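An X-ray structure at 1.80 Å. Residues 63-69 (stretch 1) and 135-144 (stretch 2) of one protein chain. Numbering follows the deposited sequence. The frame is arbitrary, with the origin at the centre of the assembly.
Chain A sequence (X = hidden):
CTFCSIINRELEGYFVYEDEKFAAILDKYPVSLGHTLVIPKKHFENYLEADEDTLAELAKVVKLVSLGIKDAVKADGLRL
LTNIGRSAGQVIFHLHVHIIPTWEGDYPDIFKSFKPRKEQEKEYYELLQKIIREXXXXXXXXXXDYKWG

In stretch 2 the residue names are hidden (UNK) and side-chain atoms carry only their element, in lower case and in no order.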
# COMPACT_ATOMS: atom_id res chain seq x y z
N LYS A 63 7.30 6.61 2.10
CA LYS A 63 7.83 6.62 3.47
C LYS A 63 8.10 8.05 3.94
O LYS A 63 7.66 8.46 5.02
CB LYS A 63 9.13 5.82 3.58
CG LYS A 63 9.73 5.86 4.99
CD LYS A 63 11.04 5.09 5.12
CE LYS A 63 11.63 5.26 6.52
NZ LYS A 63 12.88 4.47 6.74
N LEU A 64 8.83 8.82 3.14
CA LEU A 64 9.16 10.20 3.50
C LEU A 64 7.92 11.05 3.75
O LEU A 64 7.81 11.71 4.79
CB LEU A 64 10.00 10.85 2.39
CG LEU A 64 10.25 12.35 2.55
CD1 LEU A 64 10.99 12.61 3.86
CD2 LEU A 64 11.05 12.87 1.37
N VAL A 65 6.99 11.04 2.80
CA VAL A 65 5.78 11.82 2.93
C VAL A 65 4.95 11.37 4.13
O VAL A 65 4.38 12.20 4.84
CB VAL A 65 4.94 11.76 1.64
CG1 VAL A 65 3.64 12.54 1.82
CG2 VAL A 65 5.75 12.36 0.49
N SER A 66 4.88 10.06 4.36
CA SER A 66 4.13 9.54 5.49
C SER A 66 4.74 10.05 6.80
O SER A 66 4.02 10.49 7.70
CB SER A 66 4.12 8.00 5.49
OG SER A 66 3.36 7.49 4.40
N LEU A 67 6.06 9.98 6.92
CA LEU A 67 6.71 10.47 8.13
C LEU A 67 6.39 11.95 8.31
O LEU A 67 6.09 12.41 9.41
CB LEU A 67 8.23 10.27 8.05
CG LEU A 67 8.72 8.84 8.26
CD1 LEU A 67 10.19 8.72 7.90
CD2 LEU A 67 8.49 8.44 9.72
N GLY A 68 6.43 12.70 7.21
CA GLY A 68 6.14 14.12 7.25
C GLY A 68 4.73 14.41 7.72
O GLY A 68 4.51 15.27 8.57
N ILE A 69 3.75 13.71 7.15
CA ILE A 69 2.36 13.92 7.53
C ILE A 69 2.11 13.53 8.98
O ILE A 69 1.45 14.27 9.72
CB ILE A 69 1.41 13.11 6.62
CG1 ILE A 69 1.47 13.65 5.19
CG2 ILE A 69 -0.03 13.19 7.16
CD1 ILE A 69 0.73 12.80 4.16
N UNK A 135 7.26 19.96 7.88
CA UNK A 135 7.69 18.71 8.51
C UNK A 135 8.61 17.91 7.60
O UNK A 135 9.58 17.30 8.06
c UNK A 135 6.48 17.85 8.90
o UNK A 135 5.82 18.37 10.04
N UNK A 136 8.29 17.89 6.31
CA UNK A 136 9.11 17.15 5.36
C UNK A 136 10.49 17.80 5.23
O UNK A 136 11.50 17.10 5.18
c UNK A 136 8.41 17.08 3.97
c UNK A 136 9.36 16.53 2.93
c UNK A 136 7.15 16.21 4.09
c UNK A 136 6.37 16.02 2.79
N UNK A 137 10.54 19.13 5.20
CA UNK A 137 11.82 19.82 5.08
C UNK A 137 12.72 19.42 6.23
O UNK A 137 13.91 19.16 6.04
o UNK A 137 10.11 23.73 5.17
c UNK A 137 11.61 21.34 5.08
o UNK A 137 10.22 23.90 2.98
c UNK A 137 10.33 23.25 4.04
c UNK A 137 10.73 21.80 3.93
N UNK A 138 12.16 19.35 7.44
CA UNK A 138 12.93 18.97 8.61
C UNK A 138 13.45 17.54 8.49
O UNK A 138 14.58 17.24 8.88
c UNK A 138 12.09 19.11 9.88
o UNK A 138 13.89 19.25 11.45
c UNK A 138 12.84 18.69 11.12
n UNK A 138 12.31 17.70 11.83
N UNK A 139 12.63 16.65 7.93
CA UNK A 139 13.06 15.27 7.77
C UNK A 139 14.24 15.19 6.81
O UNK A 139 15.11 14.34 6.96
c UNK A 139 11.89 14.41 7.25
c UNK A 139 10.84 14.10 8.32
c UNK A 139 11.41 13.09 9.31
c UNK A 139 9.58 13.55 7.65
N UNK A 140 14.28 16.07 5.82
CA UNK A 140 15.38 16.07 4.87
C UNK A 140 16.65 16.61 5.52
O UNK A 140 17.77 16.28 5.10
c UNK A 140 13.66 17.23 1.58
n UNK A 140 13.70 15.34 -0.03
c UNK A 140 15.03 16.92 3.65
c UNK A 140 13.97 16.31 2.75
c UNK A 140 12.89 16.48 0.50
N UNK A 141 16.48 17.42 6.56
CA UNK A 141 17.62 18.01 7.25
C UNK A 141 18.23 17.10 8.31
O UNK A 141 19.42 17.19 8.60
n UNK A 141 17.34 22.34 8.74
c UNK A 141 17.21 19.34 7.91
c UNK A 141 17.95 21.21 9.44
c UNK A 141 18.38 20.09 8.51
n UNK A 141 15.22 21.92 9.55
n UNK A 141 15.60 23.73 8.17
c UNK A 141 16.05 22.66 8.81
N UNK A 142 17.42 16.22 8.89
CA UNK A 142 17.92 15.32 9.93
C UNK A 142 18.16 13.89 9.46
O UNK A 142 18.88 13.14 10.12
n UNK A 142 13.48 12.79 11.73
c UNK A 142 14.76 14.89 12.17
c UNK A 142 13.39 14.25 12.01
c UNK A 142 16.99 15.34 11.14
c UNK A 142 15.59 14.80 10.90
N UNK A 143 17.56 13.50 8.34
CA UNK A 143 17.74 12.14 7.83
C UNK A 143 17.89 12.11 6.31
O UNK A 143 17.84 11.04 5.70
c UNK A 143 16.56 11.21 8.23
c UNK A 143 16.30 11.31 9.73
c UNK A 143 15.30 11.58 7.45
c UNK A 143 14.13 10.65 7.68
N UNK A 144 18.07 13.27 5.71
CA UNK A 144 18.23 13.34 4.26
C UNK A 144 19.62 12.95 3.81
O UNK A 144 20.48 12.64 4.63

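Position 135 has two side-chain atoms, one carbon and then one oxygen. The carbon, CB, lies 3.3 Å from G68 O. A single carbon ending in oxygen is a hydroxymethyl group, so this is S135. Its CA-to-CB bond points toward stretch 1, and its hydroxyl is hydrogen-bonded to a residue just outside the stretches.

Position 136 has four carbons, forked at the first, with one arm two carbons long. Its carbons pack on L64, V65 and G68. This beta-branched pattern is isoleucine, I136. Its CG1 lies 3.9 Å from G68 CA, where the helix backbones come close. Its CD1 reaches 4.2 Å from V65 CA, and its CG2 is 4.3 Å from L64 CG.

Position 137 has three carbons, the third carrying two oxygens. Its CA-to-CB bond points away from stretch 1, and it touches nothing there. A carboxylate on a two-carbon stem is glutamate, E137.

Position 138 has two carbons, the second carrying one oxygen and one nitrogen. It makes no contact with stretch 1. The short amide identifies N138; the nitrogen, as modelled, separates it from aspartate, and the shorter stem from glutamine.

Position 139 has four carbons, forked at the second. Its CA-to-CB bond points toward stretch 1, and its CB lies 3.9 Å from L64 CD1. The fork one carbon beyond CB makes it leucine, L139. Its CD1 sits 3.3 Å from G68 N, 3.6 Å from L67 CB and 3.8 Å from L64 O. One methyl thus packs against both side chain and backbone of stretch 1.

Position 140 has four carbons in a row ending in nitrogen. Its CA-to-CB bond points sideways, but the chain end comes nearer, and the terminal nitrogen nears L64. The unbranched chain is lysine, K140. Its NZ lies 3.9 Å from L64 CD2. No hydrogen bond accompanies this approach.

Position 141 has three carbons, a nitrogen, and then a carbon carrying two more nitrogens. It is out of reach of stretch 1. The guanidinium group identifies R141.

Position 142 again has four carbons in a row ending in nitrogen. It makes no contact with stretch 1. This is lysine, K142.

Position 143 has four carbons, forked at the first, with one arm two carbons long. An end carbon meets L67. This is a second isoleucine, I143. Its CD1 is 4.4 Å from L67 CD1, a looser contact in an exposed setting.

Position 144 has no side-chain atoms and makes no contact with stretch 1. It is glycine, G144. An ideal CB here would clash with K140 O at 2.0 Å.

The contact is helix against helix. The axes approach to 8.5 Å at 119°, and the two stretches together bury 380 Å². No hydrogen bond crosses between the stretches; the contact is made by packing, with five apolar side-chain pairs. The nearest CA pair is G68 CA and I136 CA, 4.6 Å apart; G68 has no side chain to hold them off. An ideal CB on G68 would fall 2.4 Å from I136 CG1. L64 and L67 extend the packing around L139.

Stretch 2 (135-144) SIENLKRKIG
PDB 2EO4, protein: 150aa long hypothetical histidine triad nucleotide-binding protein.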